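Local atomic coordinates of ethylbenzene dehydrogenase alpha-subunit (Aromatoleum aromaticum, PDB entry 2IVF), a protein that belongs to the molybdopterin oxidoreductase family and carries a molybdenum atom, an iron/sulfur cluster and two pterin-guanosine nucleotide ligands in a large alpha subunit. Residues A[120-125]-A[240-245]; A[263-268]-A[288-293]; A[324-329]-A[378-383]; A[372-377]-A[803-808]. One frame throughout, in Å; residues are numbered along the deposited sequence.

Interaction 1 (A[120-125]-A[240-245]); sequences VDYNPL and SADNLL. With GOL (glycerol), chain F.
Tyr122 and Asp242 are joined through a glycerol, probably a remnant of the crystallisation liquor, lodged in an otherwise buried contact. Tyr122 OH donates to glycerol O1 at 2.8 Å, and O1 lies in the plane of the tyrosine ring, at its edge. The same O1 passes a very short bond of 2.5 Å to Asp242 OD2. Phenol and carboxylate meet at about a right angle as side chains, their planes 57° apart. OD2 takes a second donor, a water at 2.7 Å that also donates to Val120 O at 2.8 Å, linking the Val120 carbonyl to the Asp242 carboxylate. The other oxygen, Asp242 OD1, receives Ser240 OG at 2.6 Å nearly along its C-O axis, while Ser240 OG is itself reached by the backbone N of Ile792. Three bonds, one of them from the adventitious glycerol, grip the oxygens of the carboxylate, whose CG sits between its backbone N and carbonyl carbon (chi1 57°).

Beside this polar patch, Leu245 and Val120 cross at about a right angle, Leu245 CD1 3.8 Å from Val120 CG2; CD1 also covers Val120 N, a buried donor without a partner. Asp121 folds back on Asn123 N in an Asx turn and forms a salt bridge with Arg233 of the beta-subunit, so the 120-125 loop faces the subunit interface. The Tyr122 ring stands edge-to-face with Phe670 and with Phe267 of helix 265-274. Leu244, in the 3-10 segment that begins at Ala241, rests against strands 249-253 and 440-444 of the parallel sheet.

Interaction 2 (A[263-268]-A[288-293]); sequences SSYHFL and TTPAAD
Thr288 OG1 is held by two groups, Asn256 OD1 and the backbone N of Ser258, and with OG1 held there the methyl group of Thr288 faces Tyr265 and Leu268. With OG1 beside the backbone N, CG2 stands anti to that N and meets Leu268 CD2 at 3.9 Å, the two side chains crossing at about a right angle. Tyr265 CE2 lies 4.1 Å from Thr288 CG2, but here the side chains slide past each other in opposite directions.

Ala291 CB is the second meeting point. Tyr265 OH comes within 3.3 Å of it and Tyr265 CZ within 3.8 Å, a close fit of the phenol tip against a methyl group. Leu268 CD2 approaches Ala291 CB at 3.9 Å, so one leucine methyl touches both Thr288 and Ala291. Tyr265 CG is anti to its backbone N (chi1 179°), and the ring beyond it meets the 3-10 turn 289-291. That turn is closed by Ala291 N donating to Thr288 O, and Pro290 CB edges up to the tyrosine hydroxyl.

The side chain of Thr288 lies about 6 Å from the bound MGD. Leu29 of the beta-subunit packs on Tyr265 and Phe144 of the beta-subunit on Pro290. Helix 265-274 is part of the crossover between parallel strands 249-253 and 277-281, and Leu268 packs onto Ile250, Met252 and Val278 of these strands; the 288-293 loop leads on into the neighbouring strand 294-296.

Interaction 3 (A[324-329]-A[378-383]); sequences FVCEQT and FMPALE
Cys326 reaches from helix 322-328 toward the 378-383 loop, and its CB and SG meet that loop in turn. CB rests on the proline ring, 3.9 Å from Pro380 CD and 4.1 Å from Pro380 CG. The torsion then sets SG anti to the carbonyl carbon (chi1 -78°), where it meets Leu382 CG at 3.7 Å and lies 3.9 Å from both methyls of that leucine. Pro380 O is close by, and Met379 SD reaches in from a chain bent at chi2 and chi3 to stand 4.2 Å from Cys326 SG. The thiol is therefore flanked by a backbone oxygen, a thioether and a branched side chain, all from one loop.

Val325 adds the second point of packing. Its CG1 lies almost equally far from the two leucine methyls, 3.9 Å from Leu382 CD1, and the side chains cross obliquely. Thr329, the first residue past the helix, folds OG1 back onto Val325 O at 2.7 Å, a side-chain-to-backbone bond at the C-terminal end of the helix. The contact is plain apolar packing of a helix against an extended loop. Met379 also touches Arg322 and Gln323 of that helix; Pro380 packs on Phe358 of strand 356-360, and Leu382 packs on Phe402 of helix 401-408.

Interaction 4 (A[372-377]-A[803-808]); sequences GTLKLD and KVFPTH
Leu374 and Phe805 cross at about a right angle, joining two irregular loops: one built round an ST turn, in which Thr373 OG1 accepts from Lys375 N, the other bent at Pro806 by an inverse gamma turn. Leu374 CD1 does most of the touching. It approaches the ring obliquely, 3.8 Å from Phe805 CE1 and 4.1 Å from Phe805 CD1. The same methyl stands only 3.2 Å from Lys803 O, a tight approach to an oxygen that also accepts from His798 ND1. A chi2 of 174° sets Leu374 CD1 anti to CA, where it meets the second loop.

Val804 meets the first loop through CG1. This methyl, anti to the carbonyl carbon, lies against backbone instead of a side chain, 3.4 Å from Gly372 C and 3.5 Å from Thr373 N. The Phe805 ring stacks with His798 of helix 796-800, and Gln328 of helix 322-328 touches both Phe805 and Leu374. Lys803 contributes its backbone O to the contact; its NZ forms a salt bridge with Asp526, while Val804 and Pro806 pack on Met528 of helix 526-540. Beside the exposed Gly372 a single water bridges the loops, donating to Gly372 O at 2.7 Å and accepting from Val804 N at 3.1 Å.

The four contacts form two pairs. Interactions 1 and 2 touch, their centres 12 Å apart, and share helix 265-274: the loops of interaction 1 pack on Phe267 and His266, while interaction 2 uses the same helix through Tyr265 and Leu268. Both are buried and both border the beta-subunit. Interactions 3 and 4 also lie 12 Å apart and meet at helix 322-328, but no other chain touches them; interaction 3 is largely buried, interaction 4 partly open at its glycine end. Chemistry follows place: interaction 1 combines water and glycerol bridges with a small apolar contact, 2 and 3 are mainly apolar, and 4 mixes apolar packing with a bridging water. The two pairs are over 30 Å apart, centre to centre.

Interaction 1 (A[120-125]-A[240-245])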
loop_
_atom_site.group_PDB
_atom_site.type_symbol
_atom_site.label_atom_id
_atom_site.label_comp_id
_atom_site.label_asym_id
_atom_site.label_seq_id
_atom_site.Cartn_x
_atom_site.Cartn_y
_atom_site.Cartn_z
ATOM N N VAL A 120 -19.108 8.636 -11.866
ATOM C CA VAL A 120 -17.693 8.856 -12.000
ATOM C C VAL A 120 -17.068 7.599 -12.559
ATOM O O VAL A 120 -17.460 6.470 -12.213
ATOM C CB VAL A 120 -17.045 9.187 -10.638
ATOM C CG1 VAL A 120 -15.501 9.335 -10.780
ATOM C CG2 VAL A 120 -17.735 10.441 -9.989
ATOM N N ASP A 121 -16.093 7.784 -13.444
ATOM C CA ASP A 121 -15.349 6.654 -13.981
ATOM C C ASP A 121 -14.385 6.089 -12.946
ATOM O O ASP A 121 -14.327 6.549 -11.785
ATOM C CB ASP A 121 -14.670 7.004 -15.332
ATOM C CG ASP A 121 -13.561 8.077 -15.216
ATOM O OD1 ASP A 121 -12.905 8.165 -14.162
ATOM O OD2 ASP A 121 -13.355 8.877 -16.193
ATOM N N TYR A 122 -13.721 5.000 -13.333
ATOM C CA TYR A 122 -12.847 4.291 -12.405
ATOM C C TYR A 122 -11.372 4.752 -12.594
ATOM O O TYR A 122 -10.474 4.209 -11.936
ATOM C CB TYR A 122 -12.922 2.788 -12.597
ATOM C CG TYR A 122 -14.129 2.102 -12.020
ATOM C CD1 TYR A 122 -15.345 2.179 -12.657
ATOM C CD2 TYR A 122 -14.035 1.318 -10.857
ATOM C CE1 TYR A 122 -16.470 1.527 -12.144
ATOM C CE2 TYR A 122 -15.173 0.658 -10.326
ATOM C CZ TYR A 122 -16.366 0.757 -10.987
ATOM O OH TYR A 122 -17.494 0.129 -10.524
ATOM N N ASN A 123 -11.137 5.725 -13.470
ATOM C CA ASN A 123 -9.788 6.073 -13.862
ATOM C C ASN A 123 -9.045 6.861 -12.791
ATOM O O ASN A 123 -9.661 7.649 -12.078
ATOM C CB ASN A 123 -9.842 6.882 -15.117
ATOM C CG ASN A 123 -10.303 6.063 -16.288
ATOM O OD1 ASN A 123 -9.922 4.900 -16.416
ATOM N ND2 ASN A 123 -11.105 6.659 -17.144
ATOM N N PRO A 124 -7.713 6.737 -12.733
ATOM C CA PRO A 124 -6.858 5.864 -13.518
ATOM C C PRO A 124 -6.648 4.503 -12.957
ATOM O O PRO A 124 -5.943 3.708 -13.590
ATOM C CB PRO A 124 -5.511 6.595 -13.492
ATOM C CG PRO A 124 -5.474 7.302 -12.162
ATOM C CD PRO A 124 -6.926 7.639 -11.848
ATOM N N LEU A 125 -7.196 4.253 -11.771
ATOM C CA LEU A 125 -6.878 3.053 -11.013
ATOM C C LEU A 125 -5.411 3.079 -10.588
ATOM O O LEU A 125 -4.750 4.116 -10.683
ATOM C CB LEU A 125 -7.213 1.760 -11.806
ATOM C CG LEU A 125 -8.704 1.500 -12.091
ATOM C CD1 LEU A 125 -8.815 0.383 -13.138
ATOM C CD2 LEU A 125 -9.506 1.218 -10.774
ATOM N N SER A 240 -20.189 -2.543 -6.213
ATOM C CA SER A 240 -19.085 -1.944 -6.913
ATOM C C SER A 240 -18.859 -0.555 -6.295
ATOM O O SER A 240 -19.794 0.052 -5.791
ATOM C CB SER A 240 -19.359 -1.826 -8.406
ATOM O OG SER A 240 -20.560 -1.092 -8.727
ATOM N N ALA A 241 -17.634 -0.053 -6.391
ATOM C CA ALA A 241 -17.245 1.140 -5.609
ATOM C C ALA A 241 -18.093 2.358 -5.940
ATOM O O ALA A 241 -18.270 3.232 -5.061
ATOM C CB ALA A 241 -15.772 1.442 -5.769
ATOM N N ASP A 242 -18.583 2.428 -7.185
ATOM C CA ASP A 242 -19.396 3.573 -7.632
ATOM C C ASP A 242 -20.791 3.554 -6.989
ATOM O O ASP A 242 -21.474 4.566 -7.015
ATOM C CB ASP A 242 -19.470 3.702 -9.163
ATOM C CG ASP A 242 -20.027 2.448 -9.865
ATOM O OD1 ASP A 242 -20.238 1.431 -9.163
ATOM O OD2 ASP A 242 -20.174 2.453 -11.121
ATOM N N ASN A 243 -21.152 2.434 -6.333
ATOM C CA ASN A 243 -22.392 2.338 -5.533
ATOM C C ASN A 243 -22.401 3.387 -4.412
ATOM O O ASN A 243 -23.467 3.912 -4.051
ATOM C CB ASN A 243 -22.533 0.962 -4.910
ATOM C CG ASN A 243 -23.884 0.740 -4.223
ATOM O OD1 ASN A 243 -24.934 0.979 -4.812
ATOM N ND2 ASN A 243 -23.852 0.258 -2.984
ATOM N N LEU A 244 -21.226 3.773 -3.930
ATOM C CA LEU A 244 -21.139 4.838 -2.911
ATOM C C LEU A 244 -21.695 6.155 -3.405
ATOM O O LEU A 244 -22.160 6.971 -2.621
ATOM C CB LEU A 244 -19.689 5.075 -2.473
ATOM C CG LEU A 244 -18.897 4.014 -1.721
ATOM C CD1 LEU A 244 -17.578 4.644 -1.219
ATOM C CD2 LEU A 244 -19.730 3.382 -0.597
ATOM N N LEU A 245 -21.689 6.367 -4.716
ATOM C CA LEU A 245 -22.228 7.591 -5.251
ATOM C C LEU A 245 -23.757 7.691 -5.146
ATOM O O LEU A 245 -24.321 8.759 -5.363
ATOM C CB LEU A 245 -21.813 7.732 -6.671
ATOM C CG LEU A 245 -20.304 7.906 -6.885
ATOM C CD1 LEU A 245 -19.994 7.851 -8.385
ATOM C CD2 LEU A 245 -19.859 9.232 -6.245
HETATM C C1 GOL F . -20.616 -0.639 -12.196
HETATM O O1 GOL F . -19.606 0.347 -12.273
HETATM C C2 GOL F . -20.792 -1.443 -13.476
HETATM O O2 GOL F . -20.437 -0.733 -14.632
HETATM C C3 GOL F . -19.915 -2.656 -13.503
HETATM O O3 GOL F . -20.035 -3.302 -14.745
HETATM O O HOH W 1 -19.124 4.331 -12.713
#

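Interaction 2 (A[263-268]-A[288-293])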
loop_
_atom_site.group_PDB
_atom_site.type_symbol
_atom_site.label_atom_id
_atom_site.label_comp_id
_atom_site.label_asym_id
_atom_site.label_seq_id
_atom_site.Cartn_x
_atom_site.Cartn_y
_atom_site.Cartn_z
ATOM N N SER A 263 -7.062 2.142 -5.310
ATOM C CA SER A 263 -7.508 2.265 -6.696
ATOM C C SER A 263 -8.888 2.880 -6.776
ATOM O O SER A 263 -9.191 3.488 -7.800
ATOM C CB SER A 263 -7.507 0.930 -7.458
ATOM O OG SER A 263 -8.351 -0.019 -6.873
ATOM N N SER A 264 -9.703 2.731 -5.724
ATOM C CA SER A 264 -11.084 3.214 -5.789
ATOM C C SER A 264 -11.526 4.048 -4.616
ATOM O O SER A 264 -12.679 4.443 -4.527
ATOM C CB SER A 264 -12.023 2.083 -6.096
ATOM O OG SER A 264 -11.775 1.632 -7.434
ATOM N N TYR A 265 -10.584 4.358 -3.743
ATOM C CA TYR A 265 -10.829 5.279 -2.615
ATOM C C TYR A 265 -11.561 6.545 -3.071
ATOM O O TYR A 265 -12.426 7.103 -2.342
ATOM C CB TYR A 265 -9.484 5.669 -2.034
ATOM C CG TYR A 265 -9.477 6.636 -0.881
ATOM C CD1 TYR A 265 -9.505 7.992 -1.089
ATOM C CD2 TYR A 265 -9.281 6.192 0.413
ATOM C CE1 TYR A 265 -9.448 8.880 -0.058
ATOM C CE2 TYR A 265 -9.189 7.107 1.473
ATOM C CZ TYR A 265 -9.248 8.440 1.224
ATOM O OH TYR A 265 -9.109 9.396 2.205
ATOM N N HIS A 266 -11.193 7.009 -4.252
ATOM C CA HIS A 266 -11.763 8.248 -4.809
ATOM C C HIS A 266 -13.280 8.305 -4.786
ATOM O O HIS A 266 -13.867 9.396 -4.611
ATOM C CB HIS A 266 -11.242 8.481 -6.222
ATOM C CG HIS A 266 -11.791 7.551 -7.264
ATOM N ND1 HIS A 266 -12.915 7.849 -7.993
ATOM C CD2 HIS A 266 -11.313 6.387 -7.769
ATOM C CE1 HIS A 266 -13.129 6.892 -8.878
ATOM N NE2 HIS A 266 -12.182 5.979 -8.752
ATOM N N PHE A 267 -13.927 7.153 -4.965
ATOM C CA PHE A 267 -15.403 7.093 -4.931
ATOM C C PHE A 267 -15.926 7.551 -3.548
ATOM O O PHE A 267 -16.961 8.195 -3.462
ATOM C CB PHE A 267 -15.912 5.684 -5.266
ATOM C CG PHE A 267 -15.794 5.327 -6.719
ATOM C CD1 PHE A 267 -16.634 5.912 -7.658
ATOM C CD2 PHE A 267 -14.911 4.353 -7.138
ATOM C CE1 PHE A 267 -16.559 5.589 -8.992
ATOM C CE2 PHE A 267 -14.816 4.004 -8.498
ATOM C CZ PHE A 267 -15.646 4.581 -9.413
ATOM N N LEU A 268 -15.187 7.229 -2.497
ATOM C CA LEU A 268 -15.487 7.725 -1.151
ATOM C C LEU A 268 -15.334 9.241 -1.037
ATOM O O LEU A 268 -16.262 9.912 -0.600
ATOM C CB LEU A 268 -14.644 7.019 -0.109
ATOM C CG LEU A 268 -14.931 7.396 1.347
ATOM C CD1 LEU A 268 -16.363 6.929 1.817
ATOM C CD2 LEU A 268 -13.818 6.761 2.244
ATOM N N THR A 288 -7.882 6.532 6.835
ATOM C CA THR A 288 -8.993 6.825 5.910
ATOM C C THR A 288 -9.745 8.095 6.344
ATOM O O THR A 288 -10.571 8.638 5.609
ATOM C CB THR A 288 -9.865 5.575 5.793
ATOM O OG1 THR A 288 -9.047 4.480 5.311
ATOM C CG2 THR A 288 -11.029 5.746 4.824
ATOM N N THR A 289 -9.438 8.595 7.544
ATOM C CA THR A 289 -10.181 9.741 8.082
ATOM C C THR A 289 -10.063 11.057 7.344
ATOM O O THR A 289 -10.845 11.937 7.576
ATOM C CB THR A 289 -9.874 9.949 9.579
ATOM O OG1 THR A 289 -8.458 10.175 9.771
ATOM C CG2 THR A 289 -10.388 8.722 10.375
ATOM N N PRO A 290 -9.060 11.223 6.483
ATOM C CA PRO A 290 -9.069 12.441 5.651
ATOM C C PRO A 290 -10.260 12.582 4.735
ATOM O O PRO A 290 -10.577 13.705 4.321
ATOM C CB PRO A 290 -7.809 12.276 4.804
ATOM C CG PRO A 290 -6.894 11.452 5.723
ATOM C CD PRO A 290 -7.822 10.455 6.307
ATOM N N ALA A 291 -10.880 11.457 4.393
ATOM C CA ALA A 291 -12.152 11.470 3.685
ATOM C C ALA A 291 -13.416 11.496 4.557
ATOM O O ALA A 291 -14.518 11.466 4.024
ATOM C CB ALA A 291 -12.213 10.293 2.718
ATOM N N ALA A 292 -13.269 11.576 5.874
ATOM C CA ALA A 292 -14.407 11.412 6.766
ATOM C C ALA A 292 -14.916 12.722 7.353
ATOM O O ALA A 292 -14.142 13.612 7.731
ATOM C CB ALA A 292 -14.058 10.440 7.887
ATOM N N ASP A 293 -16.235 12.820 7.438
ATOM C CA ASP A 293 -16.906 13.861 8.215
ATOM C C ASP A 293 -16.870 13.587 9.719
ATOM O O ASP A 293 -16.865 14.508 10.537
ATOM C CB ASP A 293 -18.342 14.028 7.737
ATOM C CG ASP A 293 -18.419 14.475 6.307
ATOM O OD1 ASP A 293 -17.872 15.562 5.985
ATOM O OD2 ASP A 293 -18.999 13.726 5.510
#

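Interaction 3 (A[324-329]-A[378-383])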
loop_
_atom_site.group_PDB
_atom_site.type_symbol
_atom_site.label_atom_id
_atom_site.label_comp_id
_atom_site.label_asym_id
_atom_site.label_seq_id
_atom_site.Cartn_x
_atom_site.Cartn_y
_atom_site.Cartn_z
ATOM N N PHE A 324 -40.519 -2.841 6.261
ATOM C CA PHE A 324 -39.308 -3.545 5.865
ATOM C C PHE A 324 -38.951 -4.567 6.916
ATOM O O PHE A 324 -38.619 -5.717 6.595
ATOM C CB PHE A 324 -38.166 -2.532 5.703
ATOM C CG PHE A 324 -36.871 -3.114 5.181
ATOM C CD1 PHE A 324 -35.965 -3.753 6.028
ATOM C CD2 PHE A 324 -36.538 -2.983 3.835
ATOM C CE1 PHE A 324 -34.770 -4.284 5.551
ATOM C CE2 PHE A 324 -35.328 -3.490 3.347
ATOM C CZ PHE A 324 -34.440 -4.132 4.200
ATOM N N VAL A 325 -38.989 -4.151 8.180
ATOM C CA VAL A 325 -38.681 -5.056 9.292
ATOM C C VAL A 325 -39.637 -6.250 9.313
ATOM O O VAL A 325 -39.244 -7.406 9.432
ATOM C CB VAL A 325 -38.674 -4.261 10.607
ATOM C CG1 VAL A 325 -39.114 -5.076 11.810
ATOM C CG2 VAL A 325 -37.295 -3.639 10.803
ATOM N N CYS A 326 -40.901 -5.959 9.141
ATOM C CA CYS A 326 -41.934 -6.978 9.169
ATOM C C CYS A 326 -41.824 -7.936 8.017
ATOM O O CYS A 326 -42.173 -9.094 8.131
ATOM C CB CYS A 326 -43.288 -6.296 9.183
ATOM S SG CYS A 326 -43.696 -5.678 10.819
ATOM N N GLU A 327 -41.302 -7.470 6.903
ATOM C CA GLU A 327 -41.234 -8.320 5.712
ATOM C C GLU A 327 -39.937 -9.118 5.661
ATOM O O GLU A 327 -39.955 -10.327 5.364
ATOM C CB GLU A 327 -41.417 -7.426 4.478
ATOM C CG GLU A 327 -41.076 -7.992 3.132
ATOM C CD GLU A 327 -41.096 -6.882 2.084
ATOM O OE1 GLU A 327 -42.224 -6.459 1.716
ATOM O OE2 GLU A 327 -40.000 -6.420 1.669
ATOM N N GLN A 328 -38.823 -8.460 5.963
ATOM C CA GLN A 328 -37.515 -8.948 5.620
ATOM C C GLN A 328 -36.877 -9.784 6.698
ATOM O O GLN A 328 -35.940 -10.508 6.412
ATOM C CB GLN A 328 -36.560 -7.784 5.289
ATOM C CG GLN A 328 -36.889 -6.970 4.054
ATOM C CD GLN A 328 -36.552 -7.717 2.775
ATOM O OE1 GLN A 328 -35.437 -8.195 2.611
ATOM N NE2 GLN A 328 -37.525 -7.850 1.883
ATOM N N THR A 329 -37.372 -9.682 7.931
ATOM C CA THR A 329 -36.633 -10.185 9.080
ATOM C C THR A 329 -37.478 -11.031 10.007
ATOM O O THR A 329 -38.678 -11.175 9.816
ATOM C CB THR A 329 -36.048 -9.048 9.939
ATOM O OG1 THR A 329 -37.103 -8.517 10.749
ATOM C CG2 THR A 329 -35.407 -7.950 9.084
ATOM N N PHE A 378 -50.611 -8.724 5.118
ATOM C CA PHE A 378 -51.094 -7.970 6.273
ATOM C C PHE A 378 -49.889 -7.530 7.069
ATOM O O PHE A 378 -48.805 -8.037 6.846
ATOM C CB PHE A 378 -51.986 -8.842 7.148
ATOM C CG PHE A 378 -51.233 -9.786 8.024
ATOM C CD1 PHE A 378 -50.747 -10.965 7.526
ATOM C CD2 PHE A 378 -51.009 -9.492 9.343
ATOM C CE1 PHE A 378 -50.039 -11.832 8.330
ATOM C CE2 PHE A 378 -50.317 -10.363 10.149
ATOM C CZ PHE A 378 -49.830 -11.527 9.645
ATOM N N MET A 379 -50.059 -6.622 8.019
ATOM C CA MET A 379 -48.941 -6.184 8.847
ATOM C C MET A 379 -48.851 -7.016 10.121
ATOM O O MET A 379 -49.717 -6.924 10.979
ATOM C CB MET A 379 -49.081 -4.719 9.228
ATOM C CG MET A 379 -48.374 -3.764 8.293
ATOM S SD MET A 379 -46.586 -3.760 8.537
ATOM C CE MET A 379 -46.229 -2.011 8.293
ATOM N N PRO A 380 -47.779 -7.811 10.266
ATOM C CA PRO A 380 -47.583 -8.565 11.504
ATOM C C PRO A 380 -47.412 -7.654 12.704
ATOM O O PRO A 380 -46.922 -6.541 12.561
ATOM C CB PRO A 380 -46.280 -9.341 11.249
ATOM C CG PRO A 380 -46.070 -9.298 9.783
ATOM C CD PRO A 380 -46.721 -8.071 9.282
ATOM N N ALA A 381 -47.772 -8.147 13.880
ATOM C CA ALA A 381 -47.470 -7.466 15.143
ATOM C C ALA A 381 -45.970 -7.360 15.314
ATOM O O ALA A 381 -45.228 -8.245 14.867
ATOM C CB ALA A 381 -48.065 -8.240 16.343
ATOM N N LEU A 382 -45.525 -6.278 15.942
ATOM C CA LEU A 382 -44.152 -6.164 16.419
ATOM C C LEU A 382 -44.208 -6.063 17.931
ATOM O O LEU A 382 -43.744 -6.960 18.647
ATOM C CB LEU A 382 -43.452 -4.947 15.820
ATOM C CG LEU A 382 -42.929 -5.144 14.397
ATOM C CD1 LEU A 382 -42.176 -3.923 13.976
ATOM C CD2 LEU A 382 -42.036 -6.393 14.258
ATOM N N GLU A 383 -44.800 -4.983 18.426
ATOM C CA GLU A 383 -44.877 -4.787 19.860
ATOM C C GLU A 383 -45.916 -5.728 20.449
ATOM O O GLU A 383 -46.958 -5.978 19.845
ATOM C CB GLU A 383 -45.208 -3.326 20.196
ATOM C CG GLU A 383 -44.093 -2.302 19.779
ATOM C CD GLU A 383 -44.208 -1.829 18.339
ATOM O OE1 GLU A 383 -45.029 -2.411 17.599
ATOM O OE2 GLU A 383 -43.468 -0.868 17.942
#

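Interaction 4 (A[372-377]-A[803-808])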
loop_
_atom_site.group_PDB
_atom_site.type_symbol
_atom_site.label_atom_id
_atom_site.label_comp_id
_atom_site.label_asym_id
_atom_site.label_seq_id
_atom_site.Cartn_x
_atom_site.Cartn_y
_atom_site.Cartn_z
ATOM N N GLY A 372 -42.115 -19.509 1.933
ATOM C CA GLY A 372 -41.839 -19.479 0.498
ATOM C C GLY A 372 -41.681 -18.099 -0.085
ATOM O O GLY A 372 -41.074 -17.939 -1.151
ATOM N N THR A 373 -42.208 -17.091 0.592
ATOM C CA THR A 373 -42.039 -15.719 0.148
ATOM C C THR A 373 -42.016 -14.781 1.365
ATOM O O THR A 373 -42.546 -15.109 2.430
ATOM C CB THR A 373 -43.196 -15.277 -0.806
ATOM O OG1 THR A 373 -42.949 -13.952 -1.270
ATOM C CG2 THR A 373 -44.519 -15.272 -0.104
ATOM N N LEU A 374 -41.415 -13.623 1.188
ATOM C CA LEU A 374 -41.402 -12.609 2.226
ATOM C C LEU A 374 -42.559 -11.640 2.058
ATOM O O LEU A 374 -42.763 -10.762 2.881
ATOM C CB LEU A 374 -40.098 -11.815 2.183
ATOM C CG LEU A 374 -38.779 -12.573 2.335
ATOM C CD1 LEU A 374 -37.617 -11.600 2.100
ATOM C CD2 LEU A 374 -38.668 -13.242 3.704
ATOM N N LYS A 375 -43.312 -11.792 0.976
ATOM C CA LYS A 375 -44.378 -10.880 0.667
ATOM C C LYS A 375 -45.458 -10.993 1.745
ATOM O O LYS A 375 -45.852 -12.103 2.126
ATOM C CB LYS A 375 -44.918 -11.204 -0.725
ATOM C CG LYS A 375 -45.917 -10.207 -1.234
ATOM C CD LYS A 375 -46.386 -10.554 -2.629
ATOM C CE LYS A 375 -47.420 -9.537 -3.089
ATOM N NZ LYS A 375 -46.724 -8.245 -3.219
ATOM N N LEU A 376 -45.935 -9.849 2.216
ATOM C CA LEU A 376 -46.907 -9.789 3.278
ATOM C C LEU A 376 -48.262 -9.413 2.700
ATOM O O LEU A 376 -48.360 -8.542 1.831
ATOM C CB LEU A 376 -46.503 -8.722 4.309
ATOM C CG LEU A 376 -45.233 -8.961 5.134
ATOM C CD1 LEU A 376 -44.961 -7.778 6.034
ATOM C CD2 LEU A 376 -45.290 -10.241 5.953
ATOM N N ASP A 377 -49.299 -10.036 3.218
ATOM C CA ASP A 377 -50.655 -9.638 2.856
ATOM C C ASP A 377 -51.370 -8.998 4.055
ATOM O O ASP A 377 -52.570 -8.755 4.001
ATOM C CB ASP A 377 -51.411 -10.801 2.228
ATOM C CG ASP A 377 -51.564 -11.983 3.149
ATOM O OD1 ASP A 377 -51.137 -11.915 4.312
ATOM O OD2 ASP A 377 -52.135 -12.999 2.697
ATOM N N LYS A 803 -37.801 -12.461 -2.277
ATOM C CA LYS A 803 -37.144 -13.756 -2.213
ATOM C C LYS A 803 -36.678 -14.065 -0.775
ATOM O O LYS A 803 -36.026 -13.239 -0.106
ATOM C CB LYS A 803 -35.972 -13.829 -3.197
ATOM C CG LYS A 803 -35.479 -15.236 -3.457
ATOM C CD LYS A 803 -34.197 -15.276 -4.323
ATOM C CE LYS A 803 -33.747 -16.698 -4.642
ATOM N NZ LYS A 803 -32.723 -16.748 -5.745
ATOM N N VAL A 804 -36.995 -15.272 -0.338
ATOM C CA VAL A 804 -36.620 -15.759 0.988
ATOM C C VAL A 804 -35.105 -15.850 1.140
ATOM O O VAL A 804 -34.352 -15.906 0.143
ATOM C CB VAL A 804 -37.300 -17.143 1.325
ATOM C CG1 VAL A 804 -38.840 -16.990 1.418
ATOM C CG2 VAL A 804 -36.945 -18.242 0.311
ATOM N N PHE A 805 -34.661 -15.873 2.395
ATOM C CA PHE A 805 -33.264 -15.998 2.716
ATOM C C PHE A 805 -32.981 -17.431 3.078
ATOM O O PHE A 805 -33.858 -18.114 3.623
ATOM C CB PHE A 805 -32.921 -15.140 3.928
ATOM C CG PHE A 805 -32.918 -13.696 3.658
ATOM C CD1 PHE A 805 -34.100 -12.968 3.670
ATOM C CD2 PHE A 805 -31.735 -13.058 3.390
ATOM C CE1 PHE A 805 -34.078 -11.590 3.446
ATOM C CE2 PHE A 805 -31.698 -11.709 3.144
ATOM C CZ PHE A 805 -32.871 -10.974 3.181
ATOM N N PRO A 806 -31.755 -17.909 2.771
ATOM C CA PRO A 806 -31.450 -19.289 3.126
ATOM C C PRO A 806 -31.084 -19.465 4.616
ATOM O O PRO A 806 -29.939 -19.823 4.963
ATOM C CB PRO A 806 -30.307 -19.618 2.183
ATOM C CG PRO A 806 -29.541 -18.312 2.105
ATOM C CD PRO A 806 -30.628 -17.265 2.046
ATOM N N THR A 807 -32.067 -19.223 5.479
ATOM C CA THR A 807 -31.881 -19.263 6.923
ATOM C C THR A 807 -32.981 -20.155 7.545
ATOM O O THR A 807 -33.980 -20.446 6.908
ATOM C CB THR A 807 -32.005 -17.862 7.580
ATOM O OG1 THR A 807 -33.291 -17.294 7.316
ATOM C CG2 THR A 807 -30.933 -16.909 7.161
ATOM N N HIS A 808 -32.751 -20.585 8.785
ATOM C CA HIS A 808 -33.745 -21.249 9.627
ATOM C C HIS A 808 -35.172 -20.671 9.485
ATOM O O HIS A 808 -36.141 -21.422 9.238
ATOM C CB HIS A 808 -33.290 -21.134 11.073
ATOM C CG HIS A 808 -34.030 -22.017 12.026
ATOM N ND1 HIS A 808 -33.973 -23.395 11.964
ATOM C CD2 HIS A 808 -34.826 -21.720 13.087
ATOM C CE1 HIS A 808 -34.710 -23.908 12.936
ATOM N NE2 HIS A 808 -35.229 -22.912 13.640
HETATM O O HOH W 2 -38.945 -16.656 -2.238
#